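Local coordinates for putative TOXIN related protein (Parabacteroides distasonis ATCC 8503, PDB 3K0Y) that is of unknown function but belongs to the NigD-like family, joining an N-terminal OB-fold domain to a C-terminal beta sandwich, and is probably exported through a signal sequence, at residues N83-S88 and H134-I139; D104-Y109 and L150-N155; N121-T126 and A166-F171. All coordinates share one frame; numbering follows the deposited sequence.

Contact 1. Residues N83-S88 and H134-I139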
loop_
_atom_site.group_PDB
_atom_site.type_symbol
_atom_site.label_atom_id
_atom_site.label_comp_id
_atom_site.label_asym_id
_atom_site.label_seq_id
_atom_site.Cartn_x
_atom_site.Cartn_y
_atom_site.Cartn_z
ATOM N N ASN A 83 10.338 5.622 4.058
ATOM C CA ASN A 83 9.396 5.453 2.968
ATOM C C ASN A 83 9.025 3.990 2.735
ATOM O O ASN A 83 9.839 3.084 2.884
ATOM C CB ASN A 83 9.964 6.041 1.696
ATOM C CG ASN A 83 9.986 7.555 1.726
ATOM O OD1 ASN A 83 9.490 8.173 2.680
ATOM N ND2 ASN A 83 10.561 8.165 0.688
ATOM N N ILE A 84 7.761 3.793 2.406
ATOM C CA ILE A 84 7.233 2.505 2.046
ATOM C C ILE A 84 7.088 2.565 0.514
ATOM O O ILE A 84 6.589 3.547 -0.029
ATOM C CB ILE A 84 5.881 2.259 2.741
ATOM C CG1 ILE A 84 6.090 2.064 4.236
ATOM C CG2 ILE A 84 5.141 1.069 2.106
ATOM C CD1 ILE A 84 4.792 2.130 5.083
ATOM N N LEU A 85 7.540 1.533 -0.181
ATOM C CA LEU A 85 7.322 1.466 -1.622
ATOM C C LEU A 85 5.819 1.727 -1.947
ATOM O O LEU A 85 4.946 0.984 -1.499
ATOM C CB LEU A 85 7.750 0.102 -2.168
ATOM C CG LEU A 85 7.459 -0.126 -3.633
ATOM C CD1 LEU A 85 8.395 0.891 -4.550
ATOM C CD2 LEU A 85 7.679 -1.555 -4.039
ATOM N N THR A 86 5.548 2.785 -2.708
ATOM C CA THR A 86 4.199 3.226 -3.048
ATOM C C THR A 86 4.013 3.289 -4.562
ATOM O O THR A 86 4.724 4.006 -5.225
ATOM C CB THR A 86 3.904 4.583 -2.371
ATOM O OG1 THR A 86 4.116 4.415 -0.943
ATOM C CG2 THR A 86 2.438 5.007 -2.636
ATOM N N LYS A 87 3.061 2.524 -5.095
ATOM C CA LYS A 87 2.892 2.365 -6.501
ATOM C C LYS A 87 1.424 2.474 -6.888
ATOM O O LYS A 87 0.535 2.276 -6.053
ATOM C CB LYS A 87 3.424 1.010 -6.928
ATOM C CG LYS A 87 4.931 0.890 -6.743
ATOM C CD LYS A 87 5.435 -0.541 -7.042
ATOM C CE LYS A 87 5.526 -0.784 -8.451
ATOM N NZ LYS A 87 6.196 -2.053 -8.719
ATOM N N SER A 88 1.158 2.693 -8.163
ATOM C CA SER A 88 -0.196 2.589 -8.587
ATOM C C SER A 88 -0.405 1.195 -9.150
ATOM O O SER A 88 0.551 0.384 -9.212
ATOM C CB SER A 88 -0.579 3.743 -9.488
ATOM O OG SER A 88 0.229 3.699 -10.564
ATOM N N HIS A 134 13.266 -7.734 -5.996
ATOM C CA HIS A 134 11.969 -8.333 -6.274
ATOM C C HIS A 134 10.995 -7.266 -6.812
ATOM O O HIS A 134 11.046 -6.139 -6.383
ATOM C CB HIS A 134 11.392 -8.969 -5.018
ATOM C CG HIS A 134 12.223 -10.068 -4.442
ATOM N ND1 HIS A 134 11.701 -11.007 -3.577
ATOM C CD2 HIS A 134 13.545 -10.368 -4.577
ATOM C CE1 HIS A 134 12.662 -11.855 -3.231
ATOM N NE2 HIS A 134 13.786 -11.489 -3.829
ATOM N N PHE A 135 10.126 -7.650 -7.755
ATOM C CA PHE A 135 9.142 -6.765 -8.389
ATOM C C PHE A 135 7.798 -7.027 -7.719
ATOM O O PHE A 135 7.345 -8.151 -7.732
ATOM C CB PHE A 135 9.062 -7.159 -9.855
ATOM C CG PHE A 135 8.410 -6.161 -10.777
ATOM C CD1 PHE A 135 8.468 -4.791 -10.549
ATOM C CD2 PHE A 135 7.874 -6.622 -11.971
ATOM C CE1 PHE A 135 7.951 -3.876 -11.458
ATOM C CE2 PHE A 135 7.330 -5.731 -12.910
ATOM C CZ PHE A 135 7.386 -4.331 -12.650
ATOM N N ILE A 136 7.167 -5.976 -7.202
ATOM C CA ILE A 136 5.981 -6.041 -6.334
ATOM C C ILE A 136 4.893 -5.248 -7.042
ATOM O O ILE A 136 5.087 -4.070 -7.345
ATOM C CB ILE A 136 6.238 -5.348 -4.949
ATOM C CG1 ILE A 136 7.492 -5.875 -4.267
ATOM C CG2 ILE A 136 5.113 -5.560 -3.988
ATOM C CD1 ILE A 136 7.404 -7.407 -3.976
ATOM N N ASN A 137 3.758 -5.880 -7.315
ATOM C CA ASN A 137 2.681 -5.185 -8.023
ATOM C C ASN A 137 1.269 -5.598 -7.612
ATOM O O ASN A 137 1.046 -6.656 -7.056
ATOM C CB ASN A 137 2.795 -5.434 -9.526
ATOM C CG ASN A 137 3.939 -4.692 -10.149
ATOM O OD1 ASN A 137 3.853 -3.492 -10.373
ATOM N ND2 ASN A 137 5.031 -5.399 -10.401
ATOM N N LEU A 138 0.329 -4.757 -7.971
ATOM C CA LEU A 138 -1.092 -5.041 -7.805
ATOM C C LEU A 138 -1.720 -4.816 -9.181
ATOM O O LEU A 138 -1.540 -3.738 -9.758
ATOM C CB LEU A 138 -1.690 -4.069 -6.810
ATOM C CG LEU A 138 -3.121 -4.369 -6.368
ATOM C CD1 LEU A 138 -3.130 -5.589 -5.474
ATOM C CD2 LEU A 138 -3.704 -3.130 -5.658
ATOM N N ILE A 139 -2.414 -5.824 -9.696
ATOM C CA ILE A 139 -3.031 -5.753 -11.018
ATOM C C ILE A 139 -4.477 -6.160 -11.028
ATOM O O ILE A 139 -4.973 -6.828 -10.104
ATOM C CB ILE A 139 -2.312 -6.604 -12.025
ATOM C CG1 ILE A 139 -2.517 -8.102 -11.751
ATOM C CG2 ILE A 139 -0.815 -6.214 -12.052
ATOM C CD1 ILE A 139 -1.877 -8.999 -12.839
HETATM O O HOH W 1 1.549 -2.108 -8.958
#

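Contact 2. Residues D104-Y109 and L150-N155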
loop_
_atom_site.group_PDB
_atom_site.type_symbol
_atom_site.label_atom_id
_atom_site.label_comp_id
_atom_site.label_asym_id
_atom_site.label_seq_id
_atom_site.Cartn_x
_atom_site.Cartn_y
_atom_site.Cartn_z
ATOM N N ASP A 104 5.913 -16.054 -7.564
ATOM C CA ASP A 104 6.721 -16.454 -6.442
ATOM C C ASP A 104 5.907 -16.239 -5.158
ATOM O O ASP A 104 5.516 -15.121 -4.855
ATOM C CB ASP A 104 8.007 -15.649 -6.424
ATOM C CG ASP A 104 8.958 -16.077 -7.528
ATOM O OD1 ASP A 104 9.224 -17.287 -7.635
ATOM O OD2 ASP A 104 9.436 -15.203 -8.272
ATOM N N PRO A 105 5.682 -17.311 -4.397
ATOM C CA PRO A 105 4.794 -17.177 -3.264
ATOM C C PRO A 105 5.248 -16.199 -2.183
ATOM O O PRO A 105 6.423 -15.887 -2.033
ATOM C CB PRO A 105 4.664 -18.626 -2.740
ATOM C CG PRO A 105 5.934 -19.284 -3.169
ATOM C CD PRO A 105 6.199 -18.686 -4.530
ATOM N N VAL A 106 4.267 -15.678 -1.471
ATOM C CA VAL A 106 4.476 -14.852 -0.292
ATOM C C VAL A 106 3.577 -15.348 0.843
ATOM O O VAL A 106 2.654 -16.169 0.647
ATOM C CB VAL A 106 4.126 -13.381 -0.579
ATOM C CG1 VAL A 106 4.962 -12.801 -1.818
ATOM C CG2 VAL A 106 2.625 -13.225 -0.787
ATOM N N SER A 107 3.813 -14.767 2.009
ATOM C CA SER A 107 3.019 -14.987 3.206
ATOM C C SER A 107 2.333 -13.660 3.636
ATOM O O SER A 107 3.018 -12.658 3.850
ATOM C CB SER A 107 4.012 -15.410 4.275
ATOM O OG SER A 107 3.366 -15.755 5.443
ATOM N N ILE A 108 1.006 -13.623 3.702
ATOM C CA ILE A 108 0.298 -12.481 4.273
ATOM C C ILE A 108 -0.706 -12.961 5.361
ATOM O O ILE A 108 -1.585 -13.726 5.082
ATOM C CB ILE A 108 -0.459 -11.699 3.203
ATOM C CG1 ILE A 108 0.456 -11.286 2.015
ATOM C CG2 ILE A 108 -1.061 -10.440 3.773
ATOM C CD1 ILE A 108 -0.323 -10.687 0.837
ATOM N N TYR A 109 -0.551 -12.538 6.597
ATOM C CA TYR A 109 -1.492 -12.918 7.618
ATOM C C TYR A 109 -2.646 -11.934 7.575
ATOM O O TYR A 109 -2.528 -10.813 7.066
ATOM C CB TYR A 109 -0.852 -12.904 8.969
ATOM C CG TYR A 109 0.062 -14.066 9.160
ATOM C CD1 TYR A 109 1.332 -14.126 8.528
ATOM C CD2 TYR A 109 -0.345 -15.145 9.920
ATOM C CE1 TYR A 109 2.169 -15.247 8.711
ATOM C CE2 TYR A 109 0.464 -16.224 10.105
ATOM C CZ TYR A 109 1.724 -16.287 9.502
ATOM O OH TYR A 109 2.451 -17.432 9.733
ATOM N N LEU A 150 -8.559 -7.864 -7.491
ATOM C CA LEU A 150 -7.157 -7.554 -7.740
ATOM C C LEU A 150 -6.264 -8.734 -7.428
ATOM O O LEU A 150 -6.671 -9.657 -6.712
ATOM C CB LEU A 150 -6.749 -6.348 -6.936
ATOM C CG LEU A 150 -7.618 -5.101 -7.063
ATOM C CD1 LEU A 150 -7.358 -4.158 -5.849
ATOM C CD2 LEU A 150 -7.301 -4.369 -8.334
ATOM N N GLU A 151 -5.050 -8.720 -7.994
ATOM C CA GLU A 151 -4.051 -9.723 -7.684
ATOM C C GLU A 151 -2.767 -9.038 -7.208
ATOM O O GLU A 151 -2.248 -8.140 -7.870
ATOM C CB GLU A 151 -3.700 -10.558 -8.904
ATOM C CG GLU A 151 -4.774 -11.344 -9.466
ATOM C CD GLU A 151 -4.371 -12.121 -10.754
ATOM O OE1 GLU A 151 -3.300 -11.874 -11.353
ATOM O OE2 GLU A 151 -5.161 -12.988 -11.145
ATOM N N PHE A 152 -2.272 -9.464 -6.063
ATOM C CA PHE A 152 -1.025 -9.021 -5.548
ATOM C C PHE A 152 0.006 -9.968 -6.100
ATOM O O PHE A 152 -0.055 -11.155 -5.889
ATOM C CB PHE A 152 -1.013 -9.046 -4.019
ATOM C CG PHE A 152 0.329 -8.732 -3.422
ATOM C CD1 PHE A 152 0.910 -7.494 -3.629
ATOM C CD2 PHE A 152 1.010 -9.665 -2.692
ATOM C CE1 PHE A 152 2.153 -7.201 -3.096
ATOM C CE2 PHE A 152 2.243 -9.385 -2.130
ATOM C CZ PHE A 152 2.824 -8.138 -2.323
ATOM N N ARG A 153 0.978 -9.420 -6.799
ATOM C CA ARG A 153 1.954 -10.193 -7.528
ATOM C C ARG A 153 3.379 -9.918 -7.020
ATOM O O ARG A 153 3.715 -8.776 -6.629
ATOM C CB ARG A 153 1.815 -9.801 -8.991
ATOM C CG ARG A 153 0.485 -10.181 -9.581
ATOM C CD ARG A 153 0.651 -11.541 -10.083
ATOM N NE ARG A 153 -0.417 -11.991 -10.941
ATOM C CZ ARG A 153 -0.304 -13.058 -11.710
ATOM N NH1 ARG A 153 0.819 -13.743 -11.723
ATOM N NH2 ARG A 153 -1.324 -13.452 -12.428
ATOM N N HIS A 154 4.188 -10.988 -6.989
ATOM C CA HIS A 154 5.559 -10.959 -6.509
ATOM C C HIS A 154 6.424 -11.766 -7.450
ATOM O O HIS A 154 6.133 -12.963 -7.706
ATOM C CB HIS A 154 5.609 -11.489 -5.083
ATOM C CG HIS A 154 6.984 -11.793 -4.552
ATOM N ND1 HIS A 154 7.349 -13.063 -4.178
ATOM C CD2 HIS A 154 8.031 -10.996 -4.235
ATOM C CE1 HIS A 154 8.585 -13.049 -3.706
ATOM N NE2 HIS A 154 9.030 -11.805 -3.740
ATOM N N ASN A 155 7.442 -11.098 -8.002
ATOM C CA ASN A 155 8.481 -11.777 -8.796
ATOM C C ASN A 155 9.827 -11.662 -8.104
ATOM O O ASN A 155 10.353 -10.572 -7.984
ATOM C CB ASN A 155 8.610 -11.129 -10.168
ATOM C CG ASN A 155 9.131 -12.080 -11.228
ATOM O OD1 ASN A 155 9.906 -12.972 -10.955
ATOM N ND2 ASN A 155 8.677 -11.885 -12.447
#

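Contact 3. Residues N121-T126 and A166-F171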
loop_
_atom_site.group_PDB
_atom_site.type_symbol
_atom_site.label_atom_id
_atom_site.label_comp_id
_atom_site.label_asym_id
_atom_site.label_seq_id
_atom_site.Cartn_x
_atom_site.Cartn_y
_atom_site.Cartn_z
ATOM N N ASN A 121 -2.627 -1.363 1.728
ATOM C CA ASN A 121 -1.417 -1.506 2.469
ATOM C C ASN A 121 -1.157 -2.969 2.765
ATOM O O ASN A 121 -2.067 -3.687 3.163
ATOM C CB ASN A 121 -1.530 -0.746 3.770
ATOM C CG ASN A 121 -1.737 0.728 3.564
ATOM O OD1 ASN A 121 -0.783 1.458 3.335
ATOM N ND2 ASN A 121 -2.991 1.186 3.642
ATOM N N ILE A 122 0.070 -3.401 2.551
ATOM C CA ILE A 122 0.441 -4.743 2.751
ATOM C C ILE A 122 1.748 -4.839 3.504
ATOM O O ILE A 122 2.671 -4.093 3.230
ATOM C CB ILE A 122 0.580 -5.516 1.422
ATOM C CG1 ILE A 122 -0.700 -5.462 0.616
ATOM C CG2 ILE A 122 0.915 -6.976 1.728
ATOM C CD1 ILE A 122 -0.629 -6.146 -0.785
ATOM N N TYR A 123 1.777 -5.727 4.496
ATOM C CA TYR A 123 2.975 -6.240 5.147
ATOM C C TYR A 123 3.023 -7.722 4.821
ATOM O O TYR A 123 2.111 -8.469 5.198
ATOM C CB TYR A 123 2.897 -6.073 6.682
ATOM C CG TYR A 123 4.106 -6.589 7.452
ATOM C CD1 TYR A 123 5.205 -5.776 7.708
ATOM C CD2 TYR A 123 4.145 -7.905 7.918
ATOM C CE1 TYR A 123 6.332 -6.249 8.443
ATOM C CE2 TYR A 123 5.247 -8.404 8.639
ATOM C CZ TYR A 123 6.338 -7.566 8.889
ATOM O OH TYR A 123 7.408 -8.071 9.575
ATOM N N PHE A 124 4.090 -8.163 4.161
ATOM C CA PHE A 124 4.177 -9.535 3.639
ATOM C C PHE A 124 5.549 -10.088 3.920
ATOM O O PHE A 124 6.500 -9.330 4.210
ATOM C CB PHE A 124 3.869 -9.596 2.128
ATOM C CG PHE A 124 4.951 -8.965 1.242
ATOM C CD1 PHE A 124 4.951 -7.616 0.997
ATOM C CD2 PHE A 124 5.967 -9.740 0.699
ATOM C CE1 PHE A 124 5.959 -7.028 0.215
ATOM C CE2 PHE A 124 6.996 -9.153 -0.075
ATOM C CZ PHE A 124 6.970 -7.818 -0.312
ATOM N N GLU A 125 5.667 -11.404 3.870
ATOM C CA GLU A 125 6.959 -12.030 4.031
ATOM C C GLU A 125 7.227 -12.952 2.887
ATOM O O GLU A 125 6.327 -13.448 2.254
ATOM C CB GLU A 125 7.022 -12.862 5.316
ATOM C CG GLU A 125 6.954 -12.082 6.610
ATOM C CD GLU A 125 6.843 -13.013 7.828
ATOM O OE1 GLU A 125 5.779 -13.688 8.028
ATOM O OE2 GLU A 125 7.834 -13.067 8.561
ATOM N N THR A 126 8.498 -13.191 2.635
ATOM C CA THR A 126 8.883 -14.100 1.563
ATOM C C THR A 126 10.327 -14.478 1.810
ATOM O O THR A 126 10.864 -14.144 2.860
ATOM C CB THR A 126 8.608 -13.450 0.175
ATOM O OG1 THR A 126 8.724 -14.426 -0.867
ATOM C CG2 THR A 126 9.504 -12.275 -0.095
ATOM N N ALA A 166 10.726 -9.505 5.735
ATOM C CA ALA A 166 9.472 -8.800 5.598
ATOM C C ALA A 166 9.602 -7.599 4.649
ATOM O O ALA A 166 10.683 -7.042 4.440
ATOM C CB ALA A 166 8.913 -8.388 6.968
ATOM N N GLY A 167 8.488 -7.252 4.021
ATOM C CA GLY A 167 8.412 -6.074 3.203
ATOM C C GLY A 167 7.079 -5.382 3.353
ATOM O O GLY A 167 6.059 -6.026 3.575
ATOM N N ARG A 168 7.094 -4.081 3.100
ATOM C CA ARG A 168 5.923 -3.261 3.093
ATOM C C ARG A 168 5.711 -2.595 1.732
ATOM O O ARG A 168 6.653 -2.238 1.021
ATOM C CB ARG A 168 6.023 -2.208 4.159
ATOM C CG ARG A 168 5.951 -2.718 5.576
ATOM C CD ARG A 168 6.056 -1.539 6.509
ATOM N NE ARG A 168 5.843 -1.888 7.901
ATOM C CZ ARG A 168 4.684 -2.047 8.494
ATOM N NH1 ARG A 168 3.509 -1.897 7.876
ATOM N NH2 ARG A 168 4.702 -2.356 9.765
ATOM N N VAL A 169 4.460 -2.454 1.358
ATOM C CA VAL A 169 4.084 -1.766 0.137
ATOM C C VAL A 169 2.721 -1.089 0.348
ATOM O O VAL A 169 1.892 -1.521 1.180
ATOM C CB VAL A 169 4.078 -2.780 -1.057
ATOM C CG1 VAL A 169 2.971 -3.896 -0.839
ATOM C CG2 VAL A 169 3.917 -2.069 -2.386
ATOM N N ALA A 170 2.458 -0.063 -0.441
ATOM C CA ALA A 170 1.168 0.610 -0.515
ATOM C C ALA A 170 0.828 0.833 -1.969
ATOM O O ALA A 170 1.701 1.251 -2.744
ATOM C CB ALA A 170 1.240 1.950 0.213
ATOM N N PHE A 171 -0.413 0.490 -2.343
ATOM C CA PHE A 171 -0.919 0.689 -3.709
ATOM C C PHE A 171 -2.054 1.729 -3.732
ATOM O O PHE A 171 -3.039 1.633 -2.988
ATOM C CB PHE A 171 -1.417 -0.639 -4.300
ATOM C CG PHE A 171 -0.338 -1.683 -4.439
ATOM C CD1 PHE A 171 0.603 -1.609 -5.464
ATOM C CD2 PHE A 171 -0.285 -2.779 -3.588
ATOM C CE1 PHE A 171 1.574 -2.579 -5.603
ATOM C CE2 PHE A 171 0.692 -3.776 -3.765
ATOM C CZ PHE A 171 1.609 -3.677 -4.732
HETATM O O HOH W 2 1.754 0.167 3.471
HETATM O O HOH W 3 2.764 -1.835 5.188
#

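Contact 1. Residues N83-S88 and H134-I139
Lys87 reaches from strand 83-88 to the backbone of Ile136 and the side chain of Asn137 on strand 135-139. The two strands do not share backbone bonds: their axes come within 7.6 Å and cross at -38°, so they face each other as members of different sheets. The CB of Lys87 points at the opposite strand, and CG lies anti to the carbonyl carbon (chi1 -66°), which starts the chain on its way across the gap. CD is the first atom to meet the partner, 3.6 Å from Ile136 O. A bend at chi3 (78°) turns CE out of the extended line, and CE lies beside both Ile136 O and Asn137 OD1. NZ ends the chain with two hydrogen bonds, a short one of 2.7 Å to Ile136 O and a longer one of 3.2 Å to Asn137 OD1, where it stands well above the amide plane. NZ also comes to 3.7 Å from Phe135 CE1, at an oblique angle to the ring. That ring is covered on one face by Asn137 ND2, 3.2 Å above its plane and over its centre. A water bridges the strands beside this: it donates to Ser88 O and, at 3.0 Å, to Asn137 OD1, and accepts from Leu138 N. Beside this polar group, Leu85 CD2 packs against Ile136 CB at 4.2 Å, and Ile136 itself leans on Phe171 and Phe152. The ammonium group is thus gripped by one main-chain and one side-chain oxygen. Through it, and through the water, the strand leading out of the OB domain is tied across the sandwich by polar bonds, and the positive charge would be expected to polarise the Ile136 carbonyl.

Contact 2. Residues D104-Y109 and L150-N155
The CA atoms of Asp104 and Asn155 are the nearest pair across the contact, 5.5 Å apart, where loop 104-109 meets the C-terminal end of strand 149-155. From there the two run apart, their end-to-end directions differing by 141°. Asp104 and His154 are joined twice. Asp104 N donates to His154 O at 3.1 Å, and His154 ND1 donates back to Asp104 O at 2.8 Å, with an N-H...O angle of 162°. The acceptor lies in the plane of the imidazole, whereas ND1 stands above the plane of the Asp104 carbonyl. The CB of His154 is directed at the loop, and CG is anti to the backbone N (chi1 168°); the ring NE2 is hydrogen-bonded to His134 ND1. Asp104 OD2 and Asn155 OD1 come to 3.5 Å without bonding, each instead accepting from a backbone N-H further along, of Ala156 and Tyr157. The two methyls of Val106 go to different rings: CG1 meets His154 ND1 at 3.4 Å obliquely, and CG2 reaches the edge of Phe152 at CE2, 4.1 Å away. Ile108 CD1 touches Phe152 CD2 at 3.9 Å. Further backbone bonds, Val106 with Trp191 and Ser107 with Glu125, link the loop to both sheets, consistent with a connection at the margin of the NigD-like beta sandwich, and Val106 and Ile108 join its apolar interior.

Contact 3. Residues N121-T126 and A166-F171
Ile122 with Val169 and Phe124 with Gly167 are the hydrogen-bonded pairs of two antiparallel neighbouring strands, whose N-to-C directions differ by 151°. Backbone bonds run both ways in each pair. Ile122 N donates to Val169 O at 3.0 Å and Val169 N returns to Ile122 O, while Gly167 N meets Phe124 O at 2.9 Å and Phe124 N meets Gly167 O. CA-H...O contacts fill in between, as from Arg168 CA to Ile122 O at 3.4 Å. Two waters extend the polar network: one donates to Val169 O and Asn121 OD1, which also accepts from Arg53, and the other donates to Ile122 O and accepts from Arg168 NH1, lying in the guanidinium plane.

Apolar contacts occupy the face that carries Ile122, Phe124 and Val169. Phe124 CG sits between the backbone N and the carbonyl carbon (chi1 70°), and the ring comes over Gly167, its CZ 4.2 Å from the glycine CA. Ile122 CB packs on Val169 CG1 at 3.7 Å, and Ile122 CD1 meets the edge of Phe171 at CE2.

On the other face the ring of Tyr123 lies against Ala166 and Arg168: CZ is 3.3 Å from Ala166 CB, and CD1 lies 3.8 Å over the centre of the Arg168 guanidinium, ring and guanidinium planes being 60° apart. Arg168 NH2 also bonds a nonaethylene glycol, probably from the crystallisation liquor. The chemistry is two-sided: one face turns hydrocarbon to Phe152 and Ile136 of the second sheet, the other carries tyrosine, charged groups and water.

From the N terminus the six segments come as 83-88, 104-109, 121-126, 134-139, 150-155 and 166-171, so contacts 1, 2 and 3 close loops of 45, 40 and 39 residues that all cross and none nests. Contact 3 lies within one sheet, contact 1 spans from that sheet to the other, and contact 2 fixes a connecting loop to the second sheet. They interlock directly: Leu85 O bonds Ala170 N where strands 74-88 and 163-172 pair in parallel, and Phe152 of contact 2 packs on Ile136 of contact 1 and Ile122 of contact 3. Contact 1 ties the strand arriving from the OB domain to the second sheet; contacts 2 and 3 hold together the sandwich it joins.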